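Local coordinates for protein response regulator aspartate phosphatase I (Bacillus subtilis subsp. subtilis, PDB 4I1A) that dephosphorylates the sporulation phosphotransferase Spo0F and activates ICEBs1 gene expression, excision and transfer by bringing about inactivation of the repressor ImmR, at residues 105-110 with 124-129; 115-120 with 153-158; 333-338 with 369-374. All blocks are in the same frame, centred on the assembly; numbering follows the deposited sequence.

Overall arrangement
The model begins at residue 101, and its first two helices, 102-115 and 119-129, form the hairpin closed by contact 1, with 13 residues, mostly helix, between its segments. Contact 2 starts inside that span, at the turn joining the two helices, and reaches on to the end of helix 139-155, so contacts 1 and 2 cross along the chain. They share helix 119-129 and touch where Arg127 meets Tyr153; their centres are 13 Å apart. Contact 3 follows in series, closing a span of 30 residues, 28 of them helical, and bringing the start of helix 334-351 to the end of the last helix, 354-373. Its centre is 16 Å from that of contact 2.

Contact 1 of 3, residues 105-110 with 124-129; sequences FYFFKG and SAYRIA
Gly110 and Ala125 bring their CA atoms to 5.1 Å where helices 102-115 and 119-129 run antiparallel, the two short axes closing to 7.9 Å with 156° between their directions. At one end of the contact, Ile128 lays CD1 over the centre of the Tyr106 ring, 3.3 Å above its plane, the two side chains crossing at about a right angle. Ile128 holds CG1 between its backbone N and carbonyl carbon (chi1 64°), and from there CG1 also rests on Tyr106 CG at 3.5 Å. At the root of the ring, Tyr106 CB meets Ala129 CB at 3.8 Å. An alanine in place of Tyr106 would keep that touch but would probably leave CD1 and CG1 of Ile128 beside a gap where the ring had been. At the other end Gly110 CA sits over a face of the Tyr126 ring, 4.1 Å from its centroid; with no side chain, Gly110 leaves room for the ring. Tyr126 CE1 also meets the edge of the Phe107 ring, 3.7 Å from CD1, while Phe107 makes an edge-to-face pair with Phe145 of helix 139-155. No hydrogen bond crosses this largely buried hairpin, whose fit rests on CH-pi and apolar contacts.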
loop_
_atom_site.group_PDB
_atom_site.type_symbol
_atom_site.label_atom_id
_atom_site.label_comp_id
_atom_site.label_asym_id
_atom_site.label_seq_id
_atom_site.Cartn_x
_atom_site.Cartn_y
_atom_site.Cartn_z
ATOM N N PHE A 105 -12.744 -2.450 28.276
ATOM C CA PHE A 105 -13.638 -1.371 27.880
ATOM C C PHE A 105 -12.899 -0.301 27.084
ATOM O O PHE A 105 -13.304 0.045 25.974
ATOM C CB PHE A 105 -14.333 -0.738 29.083
ATOM C CG PHE A 105 -14.911 0.615 28.787
ATOM C CD1 PHE A 105 -16.027 0.744 27.976
ATOM C CD2 PHE A 105 -14.325 1.762 29.296
ATOM C CE1 PHE A 105 -16.555 1.991 27.686
ATOM C CE2 PHE A 105 -14.850 3.014 29.011
ATOM C CZ PHE A 105 -15.964 3.127 28.204
ATOM N N TYR A 106 -11.815 0.218 27.655
ATOM C CA TYR A 106 -11.004 1.220 26.974
ATOM C C TYR A 106 -10.447 0.689 25.651
ATOM O O TYR A 106 -10.324 1.433 24.679
ATOM C CB TYR A 106 -9.872 1.710 27.881
ATOM C CG TYR A 106 -10.338 2.590 29.023
ATOM C CD1 TYR A 106 -11.394 3.483 28.857
ATOM C CD2 TYR A 106 -9.731 2.520 30.271
ATOM C CE1 TYR A 106 -11.829 4.284 29.900
ATOM C CE2 TYR A 106 -10.158 3.318 31.320
ATOM C CZ TYR A 106 -11.208 4.199 31.129
ATOM O OH TYR A 106 -11.639 5.001 32.170
ATOM N N PHE A 107 -10.121 -0.601 25.621
ATOM C CA PHE A 107 -9.600 -1.232 24.413
ATOM C C PHE A 107 -10.661 -1.215 23.323
ATOM O O PHE A 107 -10.439 -0.673 22.238
ATOM C CB PHE A 107 -9.176 -2.675 24.703
ATOM C CG PHE A 107 -8.403 -3.331 23.584
ATOM C CD1 PHE A 107 -7.781 -2.575 22.606
ATOM C CD2 PHE A 107 -8.306 -4.712 23.513
ATOM C CE1 PHE A 107 -7.070 -3.182 21.573
ATOM C CE2 PHE A 107 -7.597 -5.325 22.485
ATOM C CZ PHE A 107 -6.980 -4.557 21.516
ATOM N N PHE A 108 -11.811 -1.814 23.623
ATOM C CA PHE A 108 -12.911 -1.895 22.669
ATOM C C PHE A 108 -13.302 -0.499 22.175
ATOM O O PHE A 108 -13.525 -0.293 20.980
ATOM C CB PHE A 108 -14.116 -2.609 23.294
ATOM C CG PHE A 108 -13.813 -4.005 23.796
ATOM C CD1 PHE A 108 -12.742 -4.730 23.288
ATOM C CD2 PHE A 108 -14.605 -4.589 24.779
ATOM C CE1 PHE A 108 -12.465 -6.009 23.752
ATOM C CE2 PHE A 108 -14.332 -5.867 25.244
ATOM C CZ PHE A 108 -13.261 -6.576 24.730
ATOM N N LYS A 109 -13.356 0.454 23.103
ATOM C CA LYS A 109 -13.658 1.849 22.791
ATOM C C LYS A 109 -12.693 2.422 21.739
ATOM O O LYS A 109 -13.105 3.156 20.838
ATOM C CB LYS A 109 -13.609 2.693 24.073
ATOM C CG LYS A 109 -14.206 4.088 23.943
ATOM C CD LYS A 109 -13.777 4.987 25.110
ATOM C CE LYS A 109 -13.950 6.483 24.788
ATOM N NZ LYS A 109 -13.346 7.393 25.839
ATOM N N GLY A 110 -11.413 2.077 21.860
ATOM C CA GLY A 110 -10.404 2.523 20.914
ATOM C C GLY A 110 -10.657 1.993 19.517
ATOM O O GLY A 110 -10.600 2.737 18.538
ATOM N N SER A 124 -6.292 8.053 22.134
ATOM C CA SER A 124 -6.493 8.515 23.505
ATOM C C SER A 124 -6.959 7.370 24.394
ATOM O O SER A 124 -6.452 7.178 25.495
ATOM C CB SER A 124 -7.522 9.644 23.550
ATOM O OG SER A 124 -7.077 10.775 22.817
ATOM N N ALA A 125 -7.928 6.611 23.899
ATOM C CA ALA A 125 -8.491 5.493 24.644
ATOM C C ALA A 125 -7.472 4.368 24.794
ATOM O O ALA A 125 -7.347 3.760 25.859
ATOM C CB ALA A 125 -9.750 4.990 23.960
ATOM N N TYR A 126 -6.745 4.098 23.716
ATOM C CA TYR A 126 -5.651 3.141 23.742
ATOM C C TYR A 126 -4.587 3.524 24.776
ATOM O O TYR A 126 -4.008 2.653 25.424
ATOM C CB TYR A 126 -4.995 3.060 22.365
ATOM C CG TYR A 126 -5.775 2.305 21.307
ATOM C CD1 TYR A 126 -6.664 1.288 21.648
ATOM C CD2 TYR A 126 -5.601 2.601 19.958
ATOM C CE1 TYR A 126 -7.367 0.594 20.671
ATOM C CE2 TYR A 126 -6.295 1.919 18.982
ATOM C CZ TYR A 126 -7.176 0.917 19.337
ATOM O OH TYR A 126 -7.864 0.241 18.354
ATOM N N ARG A 127 -4.330 4.824 24.927
ATOM C CA ARG A 127 -3.271 5.288 25.823
ATOM C C ARG A 127 -3.544 4.913 27.280
ATOM O O ARG A 127 -2.610 4.669 28.054
ATOM C CB ARG A 127 -3.030 6.801 25.692
ATOM C CG ARG A 127 -2.174 7.228 24.488
ATOM C CD ARG A 127 -1.557 8.625 24.700
ATOM N NE ARG A 127 -1.203 9.280 23.439
ATOM C CZ ARG A 127 -0.096 9.029 22.744
ATOM N NH1 ARG A 127 0.779 8.131 23.179
ATOM N NH2 ARG A 127 0.135 9.670 21.606
ATOM N N ILE A 128 -4.821 4.852 27.651
ATOM C CA ILE A 128 -5.167 4.464 29.014
ATOM C C ILE A 128 -5.348 2.956 29.132
ATOM O O ILE A 128 -5.053 2.371 30.174
ATOM C CB ILE A 128 -6.395 5.223 29.554
ATOM C CG1 ILE A 128 -7.651 4.887 28.762
ATOM C CG2 ILE A 128 -6.148 6.731 29.519
ATOM C CD1 ILE A 128 -8.806 5.806 29.088
ATOM N N ALA A 129 -5.819 2.329 28.057
ATOM C CA ALA A 129 -5.913 0.877 28.003
ATOM C C ALA A 129 -4.527 0.271 28.216
ATOM O O ALA A 129 -4.376 -0.752 28.887
ATOM C CB ALA A 129 -6.488 0.438 26.676
#

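Contact 2 of 3, residues 115-120 with 153-158; sequences RRKELI and YYYMKQ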
loop_
_atom_site.group_PDB
_atom_site.type_symbol
_atom_site.label_atom_id
_atom_site.label_comp_id
_atom_site.label_asym_id
_atom_site.label_seq_id
_atom_site.Cartn_x
_atom_site.Cartn_y
_atom_site.Cartn_z
ATOM N N ARG A 115 -13.115 2.810 14.158
ATOM C CA ARG A 115 -14.151 2.461 13.193
ATOM C C ARG A 115 -14.826 3.709 12.629
ATOM O O ARG A 115 -14.964 3.855 11.413
ATOM C CB ARG A 115 -15.189 1.534 13.834
ATOM C CG ARG A 115 -16.367 1.205 12.934
ATOM C CD ARG A 115 -15.925 0.442 11.695
ATOM N NE ARG A 115 -16.991 0.368 10.702
ATOM C CZ ARG A 115 -17.143 1.233 9.705
ATOM N NH1 ARG A 115 -16.288 2.240 9.559
ATOM N NH2 ARG A 115 -18.147 1.093 8.848
ATOM N N ARG A 116 -15.229 4.617 13.511
ATOM C CA ARG A 116 -15.822 5.876 13.078
ATOM C C ARG A 116 -14.745 6.889 12.707
ATOM O O ARG A 116 -15.040 8.055 12.445
ATOM C CB ARG A 116 -16.745 6.441 14.158
ATOM C CG ARG A 116 -16.596 5.777 15.519
ATOM C CD ARG A 116 -17.721 6.189 16.462
ATOM N NE ARG A 116 -17.741 7.630 16.705
ATOM C CZ ARG A 116 -18.710 8.268 17.358
ATOM N NH1 ARG A 116 -19.749 7.594 17.836
ATOM N NH2 ARG A 116 -18.645 9.582 17.528
ATOM N N LYS A 117 -13.497 6.427 12.698
ATOM C CA LYS A 117 -12.346 7.218 12.254
ATOM C C LYS A 117 -12.098 8.484 13.072
ATOM O O LYS A 117 -11.520 9.455 12.577
ATOM C CB LYS A 117 -12.437 7.530 10.756
ATOM C CG LYS A 117 -12.294 6.295 9.875
ATOM C CD LYS A 117 -10.902 5.693 10.007
ATOM C CE LYS A 117 -10.861 4.263 9.493
ATOM N NZ LYS A 117 -11.759 3.369 10.278
ATOM N N GLU A 118 -12.538 8.466 14.324
ATOM C CA GLU A 118 -12.121 9.482 15.280
ATOM C C GLU A 118 -10.752 9.079 15.834
ATOM O O GLU A 118 -10.651 8.457 16.892
ATOM C CB GLU A 118 -13.153 9.627 16.400
ATOM C CG GLU A 118 -14.494 10.160 15.925
ATOM C CD GLU A 118 -14.379 11.528 15.277
ATOM O OE1 GLU A 118 -14.683 11.642 14.069
ATOM O OE2 GLU A 118 -13.991 12.488 15.976
ATOM N N LEU A 119 -9.704 9.435 15.096
ATOM C CA LEU A 119 -8.359 8.926 15.349
ATOM C C LEU A 119 -7.760 9.384 16.678
ATOM O O LEU A 119 -7.075 8.608 17.363
ATOM C CB LEU A 119 -7.434 9.302 14.190
ATOM C CG LEU A 119 -7.956 8.814 12.837
ATOM C CD1 LEU A 119 -7.119 9.357 11.683
ATOM C CD2 LEU A 119 -8.010 7.289 12.811
ATOM N N ILE A 120 -8.013 10.644 17.025
ATOM C CA ILE A 120 -7.533 11.204 18.284
ATOM C C ILE A 120 -8.143 10.439 19.456
ATOM O O ILE A 120 -7.435 10.070 20.396
ATOM C CB ILE A 120 -7.813 12.739 18.380
ATOM C CG1 ILE A 120 -6.512 13.531 18.277
ATOM C CG2 ILE A 120 -8.500 13.112 19.686
ATOM C CD1 ILE A 120 -5.653 13.178 17.087
ATOM N N TYR A 153 -1.749 4.111 14.464
ATOM C CA TYR A 153 -0.541 4.884 14.227
ATOM C C TYR A 153 -0.113 4.846 12.762
ATOM O O TYR A 153 0.292 5.870 12.204
ATOM C CB TYR A 153 0.585 4.406 15.144
ATOM C CG TYR A 153 0.545 5.066 16.499
ATOM C CD1 TYR A 153 0.315 6.434 16.615
ATOM C CD2 TYR A 153 0.721 4.327 17.665
ATOM C CE1 TYR A 153 0.278 7.056 17.858
ATOM C CE2 TYR A 153 0.683 4.939 18.919
ATOM C CZ TYR A 153 0.460 6.302 19.005
ATOM O OH TYR A 153 0.418 6.914 20.239
ATOM N N TYR A 154 -0.222 3.672 12.145
ATOM C CA TYR A 154 0.060 3.514 10.722
ATOM C C TYR A 154 -0.913 4.328 9.867
ATOM O O TYR A 154 -0.553 4.817 8.795
ATOM C CB TYR A 154 0.007 2.035 10.332
ATOM C CG TYR A 154 0.247 1.766 8.863
ATOM C CD1 TYR A 154 1.451 2.114 8.259
ATOM C CD2 TYR A 154 -0.726 1.152 8.081
ATOM C CE1 TYR A 154 1.676 1.876 6.913
ATOM C CE2 TYR A 154 -0.509 0.902 6.727
ATOM C CZ TYR A 154 0.694 1.267 6.149
ATOM O OH TYR A 154 0.924 1.022 4.811
ATOM N N TYR A 155 -2.143 4.478 10.344
ATOM C CA TYR A 155 -3.146 5.244 9.612
ATOM C C TYR A 155 -2.789 6.731 9.636
ATOM O O TYR A 155 -2.981 7.439 8.651
ATOM C CB TYR A 155 -4.537 5.005 10.211
ATOM C CG TYR A 155 -5.709 5.407 9.331
ATOM C CD1 TYR A 155 -6.162 6.723 9.297
ATOM C CD2 TYR A 155 -6.377 4.465 8.554
ATOM C CE1 TYR A 155 -7.238 7.094 8.500
ATOM C CE2 TYR A 155 -7.455 4.825 7.758
ATOM C CZ TYR A 155 -7.881 6.141 7.734
ATOM O OH TYR A 155 -8.951 6.504 6.941
ATOM N N MET A 156 -2.255 7.195 10.760
ATOM C CA MET A 156 -1.895 8.599 10.902
ATOM C C MET A 156 -0.463 8.853 10.471
ATOM O O MET A 156 0.078 9.936 10.707
ATOM C CB MET A 156 -2.080 9.038 12.346
ATOM C CG MET A 156 -3.318 8.444 12.956
ATOM S SD MET A 156 -3.559 9.002 14.633
ATOM C CE MET A 156 -3.827 10.762 14.339
ATOM N N LYS A 157 0.146 7.844 9.849
ATOM C CA LYS A 157 1.512 7.947 9.344
ATOM C C LYS A 157 2.491 8.387 10.428
ATOM O O LYS A 157 3.494 9.043 10.152
ATOM C CB LYS A 157 1.577 8.880 8.125
ATOM C CG LYS A 157 0.720 8.410 6.941
ATOM C CD LYS A 157 1.340 7.190 6.259
ATOM C CE LYS A 157 0.275 6.277 5.650
ATOM N NZ LYS A 157 0.860 5.051 5.017
ATOM N N GLN A 158 2.182 8.026 11.668
ATOM C CA GLN A 158 3.132 8.154 12.765
ATOM C C GLN A 158 4.083 6.963 12.700
ATOM O O GLN A 158 4.016 6.044 13.524
ATOM C CB GLN A 158 2.400 8.200 14.111
ATOM C CG GLN A 158 1.926 9.591 14.528
ATOM C CD GLN A 158 3.089 10.506 14.906
ATOM O OE1 GLN A 158 4.072 10.067 15.518
ATOM N NE2 GLN A 158 2.988 11.780 14.532
#
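Lys117 NZ is gripped by its own side of the contact while its methylene chain faces Tyr155: the ammonium group hydrogen-bonds to Phe114 O, makes a weak bond of 3.4 Å to Arg115 O, and forms a cation-pi contact with the Phe114 ring. A bend at chi4 (-62°) puts NZ there. The bend at chi2 (-65°) sets Lys117 CD 3.7 Å from Tyr155 OH, and Lys117 CE lies 3.9 Å from Tyr155 CE2, the two side chains crossing at about a right angle. Both segments hold the end of one helix and the approach to the next, in the manner of stacked helical hairpins, and each ends its helix with a Schellman motif. Lys117 and Lys157 are the C-prime residues, both with positive phi; Gln158 N returns to Tyr153 O at 2.9 Å. Residues 153-158 fall within the predicted second TPR. Leu119, in the first turn of helix 119-129, fills the middle: CD1 meets Tyr155 CD1 at 3.7 Å, and CB meets Met156 CE at 3.9 Å. Met156 bends at chi3 (65°), which sets CE where it also reaches Ile120 CD1, 4.1 Å away. Leu119 also touches Phe114 of helix 102-115, and Lys157 turns to a salt bridge with Asp196 of helix 180-196.

Contact 3 of 3, residues 333-338 with 369-374; sequences MFADVE and RKIKKG
Lys370 reaches across to Phe334 with its aliphatic chain, covering one face of the phenyl ring. Its CB stands over the centre of the ring, 3.8 Å above the plane, in a CH-pi contact only 8° off the ring normal. The chain then runs extended from CB through CE, crossing the ring obliquely, and CD comes down near the rim, 3.4 Å from Phe334 CE1. The touching atoms, CB and CD, are all hydrocarbon, and the lysine acts here as an apolar group; NZ bends off at chi4.

Ile371 comes next and takes up the backbone side of the same phenylalanine: its CG1 packs on Phe334 CB at 3.7 Å. CG1 lies beside the backbone N of Ile371 (chi1 -63°), and CD1 continues toward the start of helix 334-351. There the methyl comes within 3.7 Å of Ala335 N and 4.3 Å of Ala335 CB. Glu338, its chain extended, crosses Ile371 at about a right angle and brings OE2 to 3.7 Å from the same CD1, a plain van der Waals touch between a carboxylate oxygen and a methyl group. Further along, Gly374 N bonds back to Ile371 O at 3.0 Å.

No hydrogen bond links the two segments, and the contact lies at the surface. Val337, buried, touches Ala367 of helix 354-373 and Phe325 and Leu328 of helix 318-330. The short axes approach to 9.8 Å, with 156° between their directions. The start of one helix against the end of its successor, antiparallel and joined by a tight turn, is an antiparallel helical hairpin of the kind that builds tetratricopeptide repeats, consistent with the sixth TPR predicted over most of it.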
loop_
_atom_site.group_PDB
_atom_site.type_symbol
_atom_site.label_atom_id
_atom_site.label_comp_id
_atom_site.label_asym_id
_atom_site.label_seq_id
_atom_site.Cartn_x
_atom_site.Cartn_y
_atom_site.Cartn_z
ATOM N N MET A 333 -6.778 12.669 -2.748
ATOM C CA MET A 333 -5.757 11.621 -2.780
ATOM C C MET A 333 -4.378 12.198 -3.152
ATOM O O MET A 333 -3.793 11.898 -4.197
ATOM C CB MET A 333 -6.194 10.504 -3.727
ATOM C CG MET A 333 -7.644 10.083 -3.490
ATOM S SD MET A 333 -8.188 8.728 -4.558
ATOM C CE MET A 333 -7.272 7.371 -3.825
ATOM N N PHE A 334 -3.872 13.044 -2.267
ATOM C CA PHE A 334 -2.672 13.822 -2.523
ATOM C C PHE A 334 -1.372 13.012 -2.523
ATOM O O PHE A 334 -0.429 13.360 -3.231
ATOM C CB PHE A 334 -2.618 15.006 -1.559
ATOM C CG PHE A 334 -3.810 15.911 -1.675
ATOM C CD1 PHE A 334 -4.102 16.532 -2.881
ATOM C CD2 PHE A 334 -4.650 16.132 -0.589
ATOM C CE1 PHE A 334 -5.216 17.369 -3.007
ATOM C CE2 PHE A 334 -5.760 16.963 -0.704
ATOM C CZ PHE A 334 -6.047 17.583 -1.923
ATOM N N ALA A 335 -1.336 11.929 -1.752
ATOM C CA ALA A 335 -0.196 11.011 -1.789
ATOM C C ALA A 335 -0.034 10.420 -3.194
ATOM O O ALA A 335 1.053 10.484 -3.782
ATOM C CB ALA A 335 -0.336 9.902 -0.729
ATOM N N ASP A 336 -1.123 9.870 -3.730
ATOM C CA ASP A 336 -1.172 9.398 -5.123
ATOM C C ASP A 336 -0.790 10.478 -6.114
ATOM O O ASP A 336 -0.045 10.220 -7.040
ATOM C CB ASP A 336 -2.550 8.860 -5.456
ATOM C CG ASP A 336 -2.838 7.559 -4.754
ATOM O OD1 ASP A 336 -1.874 6.929 -4.284
ATOM O OD2 ASP A 336 -4.015 7.166 -4.684
ATOM N N VAL A 337 -1.272 11.696 -5.899
ATOM C CA VAL A 337 -0.944 12.807 -6.793
ATOM C C VAL A 337 0.534 13.171 -6.710
ATOM O O VAL A 337 1.177 13.463 -7.718
ATOM C CB VAL A 337 -1.799 14.068 -6.481
ATOM C CG1 VAL A 337 -1.267 15.300 -7.246
ATOM C CG2 VAL A 337 -3.258 13.819 -6.811
ATOM N N GLU A 338 1.063 13.155 -5.495
ATOM C CA GLU A 338 2.454 13.494 -5.282
ATOM C C GLU A 338 3.373 12.446 -5.916
ATOM O O GLU A 338 4.266 12.772 -6.692
ATOM C CB GLU A 338 2.730 13.610 -3.785
ATOM C CG GLU A 338 4.170 13.912 -3.445
ATOM C CD GLU A 338 4.523 13.494 -2.023
ATOM O OE1 GLU A 338 5.508 14.021 -1.466
ATOM O OE2 GLU A 338 3.818 12.621 -1.469
ATOM N N ARG A 369 2.414 19.949 -0.156
ATOM C CA ARG A 369 1.909 21.005 0.717
ATOM C C ARG A 369 0.513 20.695 1.246
ATOM O O ARG A 369 0.214 20.946 2.411
ATOM C CB ARG A 369 1.939 22.357 0.013
ATOM C CG ARG A 369 3.363 22.887 -0.176
ATOM C CD ARG A 369 3.406 24.251 -0.838
ATOM N NE ARG A 369 4.760 24.803 -0.775
ATOM C CZ ARG A 369 5.382 25.404 -1.788
ATOM N NH1 ARG A 369 4.773 25.542 -2.961
ATOM N NH2 ARG A 369 6.617 25.868 -1.628
ATOM N N LYS A 370 -0.331 20.121 0.398
ATOM C CA LYS A 370 -1.675 19.769 0.821
ATOM C C LYS A 370 -1.686 18.641 1.843
ATOM O O LYS A 370 -2.538 18.623 2.732
ATOM C CB LYS A 370 -2.566 19.459 -0.386
ATOM C CG LYS A 370 -3.058 20.729 -1.063
ATOM C CD LYS A 370 -3.837 20.449 -2.321
ATOM C CE LYS A 370 -4.575 21.697 -2.788
ATOM N NZ LYS A 370 -5.542 22.173 -1.749
ATOM N N ILE A 371 -0.734 17.718 1.739
ATOM C CA ILE A 371 -0.594 16.672 2.750
ATOM C C ILE A 371 -0.204 17.258 4.119
ATOM O O ILE A 371 -0.852 16.965 5.112
ATOM C CB ILE A 371 0.404 15.564 2.325
ATOM C CG1 ILE A 371 -0.106 14.835 1.085
ATOM C CG2 ILE A 371 0.620 14.546 3.461
ATOM C CD1 ILE A 371 0.886 13.835 0.521
ATOM N N LYS A 372 0.840 18.085 4.174
ATOM C CA LYS A 372 1.212 18.748 5.429
ATOM C C LYS A 372 0.075 19.591 6.011
ATOM O O LYS A 372 -0.057 19.703 7.228
ATOM C CB LYS A 372 2.446 19.628 5.236
ATOM C CG LYS A 372 3.650 18.902 4.682
ATOM C CD LYS A 372 4.924 19.726 4.813
ATOM C CE LYS A 372 6.144 18.812 4.798
ATOM N NZ LYS A 372 6.055 17.748 5.857
ATOM N N LYS A 373 -0.744 20.182 5.144
ATOM C CA LYS A 373 -1.855 21.024 5.593
ATOM C C LYS A 373 -3.022 20.188 6.150
ATOM O O LYS A 373 -3.907 20.710 6.831
ATOM C CB LYS A 373 -2.340 21.918 4.443
ATOM C CG LYS A 373 -3.024 23.202 4.877
ATOM C CD LYS A 373 -3.416 24.075 3.681
ATOM C CE LYS A 373 -4.547 23.463 2.828
ATOM N NZ LYS A 373 -5.910 23.601 3.436
ATOM N N GLY A 374 -3.011 18.888 5.865
ATOM C CA GLY A 374 -4.131 18.018 6.191
ATOM C C GLY A 374 -5.364 18.279 5.330
ATOM O O GLY A 374 -5.535 17.713 4.243
#